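PDB 6AGQ: acetyl xylan esterase from Paenibacillus sp. R4, which probably removes acetyl groups from acetylated xylan, as a cold-active carbohydrate esterase of the alpha/beta-hydrolase clan. Local coordinates for residues S35-V44 with R163-R171. Sequence-based numbering, arbitrary orientation.
Sequences SNQKPLHAQV and RALDFVCSR
R163, on helix 153-170, reaches S35 in helix 24-36 and the backbone of K38 and P39. Its chain bends at chi3 (78°), which turns the guanidinium edge toward the backbone of 35-44. R163 NH1 donates to S35 OG at 2.8 Å, close to the guanidinium plane. R163 NH1 and NH2 together grip K38 O, end-on, each at 3.0 Å. NH1 lies on a lone pair in the carbonyl plane; NH2 stands 56° above it. NH2 also makes a weak bond to P39 O and another bond to D63 O. L40 CD1 sits over the centre of one guanidinium face. A leucine in place of R163 would probably leave the K38 carbonyl without these two donors and S35 OG without its partner here. D166 offers CB to L40 CD1 at 3.7 Å, while its carboxylate makes a salt bridge with R200. F167 meets L40 CD2 through its backbone N and CB. Its ring edge takes A42 CB and V44 CG2, the latter 3.8 Å from F167 CE1. R171 lays its guanidinium over the F167 rim, near CE1; its NE and NH2 both bond to S170 OG. The contact packs a helix flanking the central sheet of an alpha/beta-hydrolase fold against the connection into the sheet's outermost strand, 43-46.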
# COMPACT_ATOMS: atom_id res chain seq x y z
N SER A 35 37.67 24.34 -16.18
CA SER A 35 36.69 25.43 -16.05
C SER A 35 37.30 26.85 -16.18
O SER A 35 36.67 27.73 -16.74
CB SER A 35 35.86 25.32 -14.76
OG SER A 35 35.12 26.52 -14.52
N ASN A 36 38.49 27.05 -15.64
CA ASN A 36 39.17 28.35 -15.71
C ASN A 36 39.53 28.82 -17.12
O ASN A 36 39.76 29.99 -17.29
CB ASN A 36 40.47 28.35 -14.88
CG ASN A 36 40.23 28.11 -13.39
OD1 ASN A 36 40.91 27.28 -12.78
ND2 ASN A 36 39.28 28.83 -12.81
N GLN A 37 39.56 27.93 -18.11
CA GLN A 37 39.76 28.30 -19.53
C GLN A 37 38.46 28.65 -20.23
O GLN A 37 38.48 28.87 -21.46
CB GLN A 37 40.33 27.14 -20.43
CG GLN A 37 41.33 26.13 -19.87
CD GLN A 37 42.64 26.74 -19.39
OE1 GLN A 37 43.63 26.02 -19.26
NE2 GLN A 37 42.66 28.04 -19.12
N LYS A 38 37.33 28.61 -19.53
CA LYS A 38 36.04 28.75 -20.23
C LYS A 38 35.39 29.97 -19.67
O LYS A 38 34.91 29.94 -18.54
CB LYS A 38 35.15 27.53 -20.06
CG LYS A 38 34.57 27.07 -21.37
CD LYS A 38 35.63 26.40 -22.25
CE LYS A 38 35.12 26.30 -23.68
NZ LYS A 38 33.85 25.48 -23.73
N PRO A 39 35.38 31.06 -20.45
CA PRO A 39 34.62 32.24 -20.01
C PRO A 39 33.12 31.89 -19.69
O PRO A 39 32.55 30.95 -20.27
CB PRO A 39 34.71 33.18 -21.21
CG PRO A 39 35.92 32.73 -21.95
CD PRO A 39 35.92 31.24 -21.82
N LEU A 40 32.54 32.66 -18.78
CA LEU A 40 31.14 32.49 -18.37
C LEU A 40 30.15 32.85 -19.46
O LEU A 40 29.15 32.15 -19.64
CB LEU A 40 30.84 33.24 -17.06
CG LEU A 40 30.67 32.33 -15.84
CD1 LEU A 40 32.00 31.71 -15.43
CD2 LEU A 40 30.07 33.13 -14.70
N HIS A 41 30.42 33.91 -20.20
CA HIS A 41 29.51 34.48 -21.21
C HIS A 41 28.09 34.78 -20.63
O HIS A 41 27.06 34.65 -21.35
CB HIS A 41 29.42 33.58 -22.45
CG HIS A 41 30.66 33.53 -23.29
ND1 HIS A 41 31.51 34.61 -23.47
CD2 HIS A 41 31.15 32.53 -24.08
CE1 HIS A 41 32.49 34.27 -24.28
NE2 HIS A 41 32.29 33.02 -24.68
N ALA A 42 28.06 35.24 -19.37
CA ALA A 42 26.82 35.63 -18.69
C ALA A 42 25.90 36.56 -19.54
O ALA A 42 26.33 37.58 -20.04
CB ALA A 42 27.14 36.30 -17.36
N GLN A 43 24.65 36.15 -19.74
CA GLN A 43 23.63 37.02 -20.28
C GLN A 43 22.61 37.20 -19.15
O GLN A 43 22.26 36.26 -18.41
CB GLN A 43 22.95 36.45 -21.52
CG GLN A 43 23.86 36.09 -22.72
CD GLN A 43 23.13 35.23 -23.78
OE1 GLN A 43 23.48 34.07 -24.02
NE2 GLN A 43 22.08 35.81 -24.41
N VAL A 44 22.15 38.42 -18.99
CA VAL A 44 21.16 38.74 -18.02
C VAL A 44 20.01 39.52 -18.70
O VAL A 44 20.22 40.27 -19.62
CB VAL A 44 21.90 39.48 -16.93
CG1 VAL A 44 20.95 40.06 -15.94
CG2 VAL A 44 22.88 38.54 -16.22
N ARG A 163 30.88 27.60 -10.93
CA ARG A 163 30.67 28.69 -11.86
C ARG A 163 29.48 29.61 -11.47
O ARG A 163 29.53 30.79 -11.83
CB ARG A 163 30.57 28.13 -13.28
CG ARG A 163 31.91 27.60 -13.73
CD ARG A 163 31.78 26.69 -14.93
NE ARG A 163 31.60 27.45 -16.16
CZ ARG A 163 32.55 28.07 -16.84
NH1 ARG A 163 33.85 28.04 -16.46
NH2 ARG A 163 32.19 28.71 -17.96
N ALA A 164 28.49 29.12 -10.73
CA ALA A 164 27.51 30.01 -10.09
C ALA A 164 28.16 30.99 -9.09
O ALA A 164 27.74 32.11 -8.94
CB ALA A 164 26.42 29.20 -9.41
N LEU A 165 29.21 30.58 -8.40
CA LEU A 165 29.94 31.52 -7.53
C LEU A 165 30.72 32.53 -8.38
O LEU A 165 30.78 33.68 -8.00
CB LEU A 165 30.91 30.81 -6.61
CG LEU A 165 30.35 29.62 -5.84
CD1 LEU A 165 31.49 28.83 -5.17
CD2 LEU A 165 29.27 30.05 -4.86
N ASP A 166 31.29 32.10 -9.53
CA ASP A 166 31.91 33.03 -10.53
C ASP A 166 30.85 34.03 -11.02
O ASP A 166 31.16 35.19 -11.21
CB ASP A 166 32.46 32.33 -11.84
CG ASP A 166 33.61 31.29 -11.59
OD1 ASP A 166 34.20 31.25 -10.50
OD2 ASP A 166 33.94 30.49 -12.54
N PHE A 167 29.64 33.58 -11.29
CA PHE A 167 28.59 34.51 -11.72
C PHE A 167 28.27 35.55 -10.64
O PHE A 167 28.29 36.76 -10.93
CB PHE A 167 27.29 33.84 -12.13
CG PHE A 167 26.18 34.83 -12.47
CD1 PHE A 167 26.14 35.45 -13.71
CD2 PHE A 167 25.19 35.17 -11.50
CE1 PHE A 167 25.13 36.39 -13.99
CE2 PHE A 167 24.17 36.07 -11.77
CZ PHE A 167 24.13 36.69 -13.02
N VAL A 168 27.97 35.11 -9.41
CA VAL A 168 27.63 36.11 -8.42
C VAL A 168 28.79 37.04 -8.15
O VAL A 168 28.56 38.23 -7.92
CB VAL A 168 26.97 35.57 -7.12
CG1 VAL A 168 25.66 34.89 -7.44
CG2 VAL A 168 27.88 34.70 -6.26
N CYS A 169 30.03 36.53 -8.17
CA CYS A 169 31.21 37.40 -7.93
C CYS A 169 31.47 38.41 -9.06
O CYS A 169 31.95 39.51 -8.82
CB CYS A 169 32.46 36.58 -7.68
SG CYS A 169 32.37 35.79 -6.08
N SER A 170 31.11 38.03 -10.28
CA SER A 170 31.07 39.02 -11.38
C SER A 170 30.01 40.15 -11.26
O SER A 170 30.12 41.13 -12.01
CB SER A 170 30.86 38.30 -12.71
OG SER A 170 29.48 37.97 -12.88
N ARG A 171 29.01 40.04 -10.38
CA ARG A 171 28.05 41.16 -10.20
C ARG A 171 28.71 42.25 -9.38
O ARG A 171 29.27 41.99 -8.33
CB ARG A 171 26.73 40.71 -9.53
CG ARG A 171 26.02 39.52 -10.19
CD ARG A 171 25.59 39.81 -11.63
NE ARG A 171 26.60 39.41 -12.62
CZ ARG A 171 26.59 39.71 -13.92
NH1 ARG A 171 25.61 40.40 -14.46
NH2 ARG A 171 27.56 39.25 -14.70